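Local coordinates for protein arginase, mitochondrial (Medicago truncatula, PDB 6VSS) that hydrolyses L-arginine to urea and L-ornithine with two manganese ions per subunit, and also cleaves agmatine to urea and putrescine, at residues B[52-57]-B[149-154]; B[89-94]-B[324-329]; B[182-187]-B[267-272]. One frame throughout, in Å; residues are numbered along the deposited sequence.

Contact 1 (B[52-57]-B[149-154]); sequences ELMRSL and DPLRPL
The guanidinium of Arg55 is the flat group here. One of its faces lies over its own helix, with Glu52 CA 3.8 Å above the plane and displaced toward the rim. Its edge meets the carbonyl of Asp149. Arg55 NH1 donates to Asp149 O at 2.9 Å, with an N-H...O angle of 147°. The oxygen lies near the guanidinium plane, but NH1 stands above the carbonyl plane. A bend at chi3 (-39°) turns the group there, and CD also passes close to the same oxygen. Glu148 forms a salt bridge with NH1, so this nitrogen is gripped twice.

Beside this polar edge the contact is apolar. Met54 CB rests on the ring of Pro150, 3.8 Å from CG. The Pro150 ring follows a cis peptide bond. Met54 CG then meets Leu151 CD2 at 4.1 Å, the two side chains crossing at about a right angle. The bend at chi2 carries the end of Met54 away.

The contact joins the C-terminal turn of helix 25-57 to the loop at 149-150 and the first residue of strand 151-157. Met54 also touches Thr63 of strand 63-69, and Leu151 packs on Val145 of helix 131-146.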
loop_
_atom_site.group_PDB
_atom_site.type_symbol
_atom_site.label_atom_id
_atom_site.label_comp_id
_atom_site.label_asym_id
_atom_site.label_seq_id
_atom_site.Cartn_x
_atom_site.Cartn_y
_atom_site.Cartn_z
ATOM N N GLU B 52 7.663 18.541 -39.456
ATOM C CA GLU B 52 7.089 18.337 -40.812
ATOM C C GLU B 52 5.614 18.024 -40.646
ATOM O O GLU B 52 4.816 18.563 -41.372
ATOM C CB GLU B 52 7.763 17.154 -41.510
ATOM C CG GLU B 52 9.157 17.460 -42.025
ATOM C CD GLU B 52 9.897 16.283 -42.660
ATOM O OE1 GLU B 52 11.140 16.400 -42.844
ATOM O OE2 GLU B 52 9.236 15.252 -42.994
ATOM N N LEU B 53 5.288 17.146 -39.691
ATOM C CA LEU B 53 3.880 16.772 -39.474
ATOM C C LEU B 53 3.090 18.061 -39.228
ATOM O O LEU B 53 2.132 18.346 -39.960
ATOM C CB LEU B 53 3.790 15.789 -38.309
ATOM C CG LEU B 53 2.366 15.465 -37.903
ATOM C CD1 LEU B 53 1.542 15.099 -39.117
ATOM C CD2 LEU B 53 2.336 14.344 -36.880
ATOM N N MET B 54 3.489 18.844 -38.238
ATOM C CA MET B 54 2.710 20.058 -37.918
ATOM C C MET B 54 2.714 20.989 -39.123
ATOM O O MET B 54 1.636 21.525 -39.429
ATOM C CB MET B 54 3.294 20.785 -36.714
ATOM C CG MET B 54 3.456 19.888 -35.527
ATOM S SD MET B 54 2.072 18.815 -35.149
ATOM C CE MET B 54 2.973 17.611 -34.170
ATOM N N ARG B 55 3.884 21.193 -39.749
ATOM C CA ARG B 55 4.014 22.136 -40.888
ATOM C C ARG B 55 3.152 21.613 -42.052
ATOM O O ARG B 55 2.744 22.425 -42.921
ATOM C CB ARG B 55 5.470 22.371 -41.308
ATOM C CG ARG B 55 6.138 23.466 -40.497
ATOM C CD ARG B 55 7.536 23.830 -40.942
ATOM N NE ARG B 55 8.352 22.703 -41.354
ATOM C CZ ARG B 55 9.073 21.932 -40.541
ATOM N NH1 ARG B 55 9.044 22.098 -39.229
ATOM N NH2 ARG B 55 9.805 20.951 -41.035
ATOM N N SER B 56 2.813 20.330 -42.089
ATOM C CA SER B 56 1.961 19.889 -43.205
ATOM C C SER B 56 0.479 19.917 -42.793
ATOM O O SER B 56 -0.373 20.144 -43.679
ATOM C CB SER B 56 2.456 18.616 -43.755
ATOM O OG SER B 56 2.388 17.644 -42.784
ATOM N N LEU B 57 0.142 19.812 -41.508
ATOM C CA LEU B 57 -1.272 20.007 -41.085
ATOM C C LEU B 57 -1.716 21.463 -41.267
ATOM O O LEU B 57 -2.899 21.680 -41.504
ATOM C CB LEU B 57 -1.387 19.617 -39.621
ATOM C CG LEU B 57 -1.159 18.142 -39.349
ATOM C CD1 LEU B 57 -1.206 17.902 -37.852
ATOM C CD2 LEU B 57 -2.181 17.302 -40.103
ATOM N N ASP B 149 10.463 24.742 -35.839
ATOM C CA ASP B 149 9.222 25.528 -35.623
ATOM C C ASP B 149 8.101 24.800 -36.369
ATOM O O ASP B 149 8.349 24.347 -37.493
ATOM C CB ASP B 149 9.370 26.947 -36.178
ATOM C CG ASP B 149 8.745 27.123 -37.553
ATOM O OD1 ASP B 149 7.505 27.224 -37.622
ATOM O OD2 ASP B 149 9.500 27.143 -38.542
ATOM N N PRO B 150 6.891 24.647 -35.795
ATOM C CA PRO B 150 6.413 25.479 -34.696
ATOM C C PRO B 150 6.580 24.797 -33.329
ATOM O O PRO B 150 5.894 25.186 -32.412
ATOM C CB PRO B 150 4.923 25.578 -35.037
ATOM C CG PRO B 150 4.585 24.217 -35.603
ATOM C CD PRO B 150 5.865 23.703 -36.233
ATOM N N LEU B 151 7.440 23.777 -33.247
ATOM C CA LEU B 151 7.622 23.013 -31.985
ATOM C C LEU B 151 8.171 23.946 -30.916
ATOM O O LEU B 151 9.099 24.750 -31.217
ATOM C CB LEU B 151 8.603 21.863 -32.172
ATOM C CG LEU B 151 8.281 20.858 -33.275
ATOM C CD1 LEU B 151 9.188 19.650 -33.124
ATOM C CD2 LEU B 151 6.815 20.463 -33.251
ATOM N N ARG B 152 7.678 23.778 -29.695
ATOM C CA ARG B 152 8.151 24.481 -28.481
ATOM C C ARG B 152 8.385 23.419 -27.389
ATOM O O ARG B 152 7.514 22.586 -27.170
ATOM C CB ARG B 152 7.222 25.618 -28.073
ATOM C CG ARG B 152 7.222 26.797 -29.029
ATOM C CD ARG B 152 6.538 28.007 -28.435
ATOM N NE ARG B 152 6.330 28.999 -29.466
ATOM C CZ ARG B 152 6.079 30.280 -29.291
ATOM N NH1 ARG B 152 5.979 30.800 -28.087
ATOM N NH2 ARG B 152 5.917 31.053 -30.343
ATOM N N PRO B 153 9.548 23.451 -26.725
ATOM C CA PRO B 153 9.967 22.414 -25.782
ATOM C C PRO B 153 9.205 22.447 -24.453
ATOM O O PRO B 153 9.262 23.459 -23.738
ATOM C CB PRO B 153 11.441 22.741 -25.545
ATOM C CG PRO B 153 11.465 24.216 -25.698
ATOM C CD PRO B 153 10.615 24.428 -26.937
ATOM N N LEU B 154 8.464 21.376 -24.201
ATOM C CA LEU B 154 7.863 21.064 -22.876
ATOM C C LEU B 154 8.679 19.876 -22.317
ATOM O O LEU B 154 8.547 18.756 -22.759
ATOM C CB LEU B 154 6.355 20.838 -23.036
ATOM C CG LEU B 154 5.537 21.021 -21.755
ATOM C CD1 LEU B 154 4.019 20.938 -22.019
ATOM C CD2 LEU B 154 5.942 19.938 -20.741
#

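Contact 2 (B[89-94]-B[324-329]); sequences REAIWC and TALVAA
Ala91 CB is the centre of this contact. It points at helix 323-339 and meets one turn of it. Ala329 CB lies 3.7 Å from Ala91 CB, and Ala325 CB lies 4.0 Å from it. The same methyl also lies 3.6 Å from the carbonyl oxygen Ala325 O. Leu326 reaches in from beside this pair. Its CG is anti to the carbonyl carbon (chi1 -85°), and CD2 ends 4.1 Å from Ala91 CB.

The second point of contact is Ile92. Ala329 CB sits 3.5 Å from the backbone nitrogen Ile92 N, so this methyl touches main chain as well as side chain. The CG1 atom of Ile92 touches it, 3.7 Å from Ala329 CB. The CG2 branch turns to its own neighbour and lies over the centre of one face of the Trp93 ring. Cys94 SG adds a looser touch on Leu326 CD2, at 4.5 Å.

The small residues let the two backbones come close. Ile92 CA and Ala329 CA are 4.8 Å apart.

Further out, Ile92 O accepts from Arg333 NH1, one turn beyond Ala329 on helix 323-339. Asp318 accepts from Thr324 OG1 and from Ala325 N near the start of that helix. Arg89, on helix 84-92, forms salt bridges with Asp118 and with Glu122 of a neighbouring subunit.

The arrangement is close helix-helix packing through alanines, within the alpha/beta arginase fold. Trp93 leaves the helical conformation, and the chain runs on through Cys94 to the L-ornithine-binding residues Asp95 to Asn98.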
loop_
_atom_site.group_PDB
_atom_site.type_symbol
_atom_site.label_atom_id
_atom_site.label_comp_id
_atom_site.label_asym_id
_atom_site.label_seq_id
_atom_site.Cartn_x
_atom_site.Cartn_y
_atom_site.Cartn_z
ATOM N N ARG B 89 4.109 10.287 -19.898
ATOM C CA ARG B 89 3.450 10.105 -21.226
ATOM C C ARG B 89 2.325 9.069 -21.133
ATOM O O ARG B 89 1.299 9.219 -21.775
ATOM C CB ARG B 89 4.441 9.736 -22.314
ATOM C CG ARG B 89 5.446 10.848 -22.532
ATOM C CD ARG B 89 6.364 10.587 -23.665
ATOM N NE ARG B 89 7.224 9.502 -23.272
ATOM C CZ ARG B 89 8.457 9.658 -22.772
ATOM N NH1 ARG B 89 8.991 10.854 -22.673
ATOM N NH2 ARG B 89 9.180 8.616 -22.475
ATOM N N GLU B 90 2.562 7.959 -20.496
ATOM C CA GLU B 90 1.497 6.944 -20.425
ATOM C C GLU B 90 0.265 7.577 -19.755
ATOM O O GLU B 90 -0.839 7.273 -20.152
ATOM C CB GLU B 90 1.969 5.714 -19.654
ATOM C CG GLU B 90 0.785 4.909 -19.214
ATOM C CD GLU B 90 1.138 3.631 -18.510
ATOM O OE1 GLU B 90 1.463 3.695 -17.312
ATOM O OE2 GLU B 90 1.126 2.600 -19.182
ATOM N N ALA B 91 0.431 8.319 -18.655
ATOM C CA ALA B 91 -0.721 8.908 -17.953
ATOM C C ALA B 91 -1.392 9.989 -18.817
ATOM O O ALA B 91 -2.589 10.121 -18.727
ATOM C CB ALA B 91 -0.303 9.396 -16.593
ATOM N N ILE B 92 -0.654 10.737 -19.642
ATOM C CA ILE B 92 -1.282 11.741 -20.532
ATOM C C ILE B 92 -2.282 11.018 -21.415
ATOM O O ILE B 92 -3.346 11.581 -21.683
ATOM C CB ILE B 92 -0.254 12.484 -21.394
ATOM C CG1 ILE B 92 0.545 13.478 -20.563
ATOM C CG2 ILE B 92 -0.921 13.184 -22.559
ATOM C CD1 ILE B 92 1.814 13.937 -21.299
ATOM N N TRP B 93 -1.840 9.880 -21.936
ATOM C CA TRP B 93 -2.519 9.092 -22.978
ATOM C C TRP B 93 -3.251 7.923 -22.277
ATOM O O TRP B 93 -3.480 6.952 -22.944
ATOM C CB TRP B 93 -1.456 8.793 -24.059
ATOM C CG TRP B 93 -1.176 9.992 -24.947
ATOM C CD1 TRP B 93 -2.143 10.616 -25.688
ATOM C CD2 TRP B 93 0.029 10.786 -25.168
ATOM N NE1 TRP B 93 -1.655 11.730 -26.327
ATOM C CE2 TRP B 93 -0.315 11.845 -26.058
ATOM C CE3 TRP B 93 1.360 10.763 -24.695
ATOM C CZ2 TRP B 93 0.607 12.807 -26.512
ATOM C CZ3 TRP B 93 2.273 11.721 -25.125
ATOM C CH2 TRP B 93 1.893 12.745 -26.006
ATOM N N CYS B 94 -3.747 8.092 -21.017
ATOM C CA CYS B 94 -4.339 7.044 -20.108
ATOM C C CYS B 94 -5.850 6.794 -20.319
ATOM O O CYS B 94 -6.630 7.781 -20.436
ATOM C CB CYS B 94 -4.189 7.420 -18.632
ATOM S SG CYS B 94 -5.302 6.558 -17.467
ATOM N N THR B 324 0.102 10.329 -8.692
ATOM C CA THR B 324 1.002 11.451 -9.034
ATOM C C THR B 324 1.346 11.426 -10.514
ATOM O O THR B 324 1.555 12.482 -11.056
ATOM C CB THR B 324 2.242 11.541 -8.161
ATOM O OG1 THR B 324 1.758 11.363 -6.851
ATOM C CG2 THR B 324 2.973 12.855 -8.241
ATOM N N ALA B 325 1.394 10.280 -11.173
ATOM C CA ALA B 325 1.613 10.244 -12.637
ATOM C C ALA B 325 0.505 11.060 -13.331
ATOM O O ALA B 325 0.792 11.878 -14.236
ATOM C CB ALA B 325 1.664 8.822 -13.136
ATOM N N LEU B 326 -0.737 10.829 -12.888
ATOM C CA LEU B 326 -1.935 11.541 -13.405
ATOM C C LEU B 326 -1.820 13.034 -13.083
ATOM O O LEU B 326 -2.089 13.844 -13.985
ATOM C CB LEU B 326 -3.184 10.936 -12.758
ATOM C CG LEU B 326 -3.730 9.690 -13.448
ATOM C CD1 LEU B 326 -4.984 9.187 -12.754
ATOM C CD2 LEU B 326 -4.008 9.969 -14.916
ATOM N N VAL B 327 -1.411 13.377 -11.857
ATOM C CA VAL B 327 -1.229 14.791 -11.507
ATOM C C VAL B 327 -0.177 15.431 -12.467
ATOM O O VAL B 327 -0.382 16.530 -13.041
ATOM C CB VAL B 327 -0.872 14.876 -10.006
ATOM C CG1 VAL B 327 -0.256 16.197 -9.653
ATOM C CG2 VAL B 327 -2.062 14.547 -9.083
ATOM N N ALA B 328 0.974 14.853 -12.587
ATOM C CA ALA B 328 2.032 15.378 -13.485
ATOM C C ALA B 328 1.489 15.475 -14.940
ATOM O O ALA B 328 1.742 16.469 -15.606
ATOM C CB ALA B 328 3.213 14.455 -13.340
ATOM N N ALA B 329 0.752 14.464 -15.405
ATOM C CA ALA B 329 0.210 14.375 -16.782
ATOM C C ALA B 329 -0.784 15.521 -17.016
ATOM O O ALA B 329 -0.637 16.240 -18.013
ATOM C CB ALA B 329 -0.417 13.035 -16.997
#

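Contact 3 (B[182-187]-B[267-272]); sequences HFDAHP and SIDVDS. With MN (manganese (II) ion), chain I; MN (manganese (II) ion), chain J.
Two manganese ions are gripped by both segments, in the binuclear site of the arginase fold. Asp269 OD2 bridges the ions, 2.1 Å from the manganese of chain I and 2.2 Å from that of chain J. Asp184 bridges them with OD1 on the first and OD2 on the second. Its carboxylate plane is turned 63° from that of Asp269. Asp271 chelates the chain I ion through OD1 and OD2, and His186 ND1 binds it at 2.3 Å. A water also joins the two ions. His160 and Asp188 complete the chain J site. Glu285 accepts from His186 NE2.

His182 NE2 donates to the anti lone pair of Asp184 OD2 at 2.8 Å. An alanine in place of His182 would remove this bond and would probably weaken second-shell support and polarisation of the metal-bound OD2. Asp184 OD1 accepts from His186 N and Asp269 OD1 from Asp271 N, each an Asx turn, the second leading into the 3-10 segment 270-272. Ala185 N donates to the metal-bound Asp271 OD1 from above its carboxylate plane.

Behind the site the parallel strands pair. Phe183 N donates to Ser267 O, and Asp269 N to Phe183 O. Ser267 OG bonds His160 and Asp309. Phe183 and Ile268 lie alongside each other on one face. Asp269 O accepts from both Ser272 N and Ser272 OG, the hydroxyl at 2.7 Å and nearly along the C=O axis.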
loop_
_atom_site.group_PDB
_atom_site.type_symbol
_atom_site.label_atom_id
_atom_site.label_comp_id
_atom_site.label_asym_id
_atom_site.label_seq_id
_atom_site.Cartn_x
_atom_site.Cartn_y
_atom_site.Cartn_z
ATOM N N HIS B 182 7.780 29.946 -11.758
ATOM C CA HIS B 182 8.419 28.755 -11.175
ATOM C C HIS B 182 7.538 28.332 -10.013
ATOM O O HIS B 182 7.407 29.123 -9.056
ATOM C CB HIS B 182 9.863 29.090 -10.839
ATOM C CG HIS B 182 10.543 28.133 -9.906
ATOM N ND1 HIS B 182 11.463 28.562 -8.955
ATOM C CD2 HIS B 182 10.507 26.787 -9.824
ATOM C CE1 HIS B 182 11.966 27.505 -8.343
ATOM N NE2 HIS B 182 11.368 26.407 -8.845
ATOM N N PHE B 183 6.938 27.158 -10.102
ATOM C CA PHE B 183 6.187 26.513 -8.993
ATOM C C PHE B 183 7.118 25.556 -8.265
ATOM O O PHE B 183 7.697 24.679 -8.878
ATOM C CB PHE B 183 4.954 25.785 -9.509
ATOM C CG PHE B 183 3.948 26.687 -10.174
ATOM C CD1 PHE B 183 3.988 26.905 -11.545
ATOM C CD2 PHE B 183 2.885 27.225 -9.469
ATOM C CE1 PHE B 183 3.037 27.686 -12.190
ATOM C CE2 PHE B 183 1.946 28.040 -10.110
ATOM C CZ PHE B 183 2.046 28.281 -11.457
ATOM N N ASP B 184 7.224 25.719 -6.960
ATOM C CA ASP B 184 8.124 24.859 -6.167
ATOM C C ASP B 184 7.809 24.993 -4.672
ATOM O O ASP B 184 7.425 26.062 -4.274
ATOM C CB ASP B 184 9.546 25.265 -6.509
ATOM C CG ASP B 184 10.534 24.127 -6.409
ATOM O OD1 ASP B 184 10.363 23.210 -5.566
ATOM O OD2 ASP B 184 11.386 24.121 -7.272
ATOM N N ALA B 185 8.029 23.964 -3.862
ATOM C CA ALA B 185 8.169 24.111 -2.392
ATOM C C ALA B 185 9.484 24.831 -2.045
ATOM O O ALA B 185 9.552 25.459 -0.935
ATOM C CB ALA B 185 8.078 22.775 -1.709
ATOM N N HIS B 186 10.477 24.794 -2.938
ATOM C CA HIS B 186 11.901 25.077 -2.628
ATOM C C HIS B 186 12.387 26.122 -3.602
ATOM O O HIS B 186 12.086 26.049 -4.776
ATOM C CB HIS B 186 12.803 23.839 -2.790
ATOM C CG HIS B 186 12.275 22.617 -2.125
ATOM N ND1 HIS B 186 11.570 21.606 -2.820
ATOM C CD2 HIS B 186 12.318 22.260 -0.816
ATOM C CE1 HIS B 186 11.185 20.709 -1.895
ATOM N NE2 HIS B 186 11.648 21.068 -0.670
ATOM N N PRO B 187 13.057 27.198 -3.156
ATOM C CA PRO B 187 13.482 28.217 -4.115
ATOM C C PRO B 187 14.459 27.690 -5.181
ATOM O O PRO B 187 14.622 28.349 -6.196
ATOM C CB PRO B 187 14.113 29.315 -3.239
ATOM C CG PRO B 187 13.509 29.102 -1.843
ATOM C CD PRO B 187 13.259 27.600 -1.747
ATOM N N SER B 267 8.241 26.677 -15.233
ATOM C CA SER B 267 8.879 25.507 -14.591
ATOM C C SER B 267 7.958 25.023 -13.465
ATOM O O SER B 267 7.713 25.791 -12.498
ATOM C CB SER B 267 10.219 25.890 -14.094
ATOM O OG SER B 267 10.809 24.806 -13.377
ATOM N N ILE B 268 7.410 23.840 -13.576
ATOM C CA ILE B 268 6.523 23.280 -12.510
ATOM C C ILE B 268 7.261 22.157 -11.762
ATOM O O ILE B 268 7.450 21.031 -12.352
ATOM C CB ILE B 268 5.185 22.827 -13.096
ATOM C CG1 ILE B 268 4.668 23.859 -14.118
ATOM C CG2 ILE B 268 4.222 22.534 -11.941
ATOM C CD1 ILE B 268 3.279 23.649 -14.642
ATOM N N ASP B 269 7.653 22.416 -10.504
ATOM C CA ASP B 269 8.107 21.329 -9.601
ATOM C C ASP B 269 6.862 20.712 -8.925
ATOM O O ASP B 269 6.085 21.434 -8.334
ATOM C CB ASP B 269 9.207 21.851 -8.688
ATOM C CG ASP B 269 9.782 20.817 -7.726
ATOM O OD1 ASP B 269 9.043 19.834 -7.454
ATOM O OD2 ASP B 269 10.858 21.087 -7.153
ATOM N N VAL B 270 6.607 19.420 -9.168
ATOM C CA VAL B 270 5.420 18.676 -8.639
ATOM C C VAL B 270 5.371 18.835 -7.108
ATOM O O VAL B 270 4.254 18.826 -6.578
ATOM C CB VAL B 270 5.450 17.191 -9.046
ATOM C CG1 VAL B 270 4.247 16.419 -8.469
ATOM C CG2 VAL B 270 5.480 17.045 -10.558
ATOM N N ASP B 271 6.520 19.008 -6.435
ATOM C CA ASP B 271 6.541 19.166 -4.948
ATOM C C ASP B 271 6.040 20.543 -4.545
ATOM O O ASP B 271 5.784 20.634 -3.342
ATOM C CB ASP B 271 7.842 18.841 -4.218
ATOM C CG ASP B 271 8.992 19.803 -4.401
ATOM O OD1 ASP B 271 8.818 20.924 -4.825
ATOM O OD2 ASP B 271 10.068 19.359 -4.177
ATOM N N SER B 272 5.710 21.454 -5.471
ATOM C CA SER B 272 4.889 22.654 -5.181
ATOM C C SER B 272 3.543 22.242 -4.573
ATOM O O SER B 272 3.048 22.931 -3.675
ATOM C CB SER B 272 4.679 23.543 -6.372
ATOM O OG SER B 272 3.968 22.898 -7.417
HETATM MN MN MN I . 11.075 21.156 -5.044
HETATM MN MN MN J . 12.650 22.406 -7.434
HETATM O O HOH W 1 13.049 21.943 -5.463
#

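How the contacts relate
Contact 3 holds the two manganese ions of the active site. Contact 2 lies against it, their centres 18 Å apart. Thr324 CG2 packs on Val270 CG1 at 3.8 Å. Contact 3 is also nested in the chain loop that contact 2 closes. The side chain of Cys94 in contact 2 is about 4 Å from that of Ser96, an L-ornithine-binding residue. Contact 1 lies away from the annotated sites; its centre is 28 Å from that of contact 3, their nearest atoms about 8 Å apart. Both reach the same parallel sheet, on opposite sides of the chain's centre. Contacts 1 and 2 do not touch, their nearest atoms about 7 Å apart, but both touch the same second subunit.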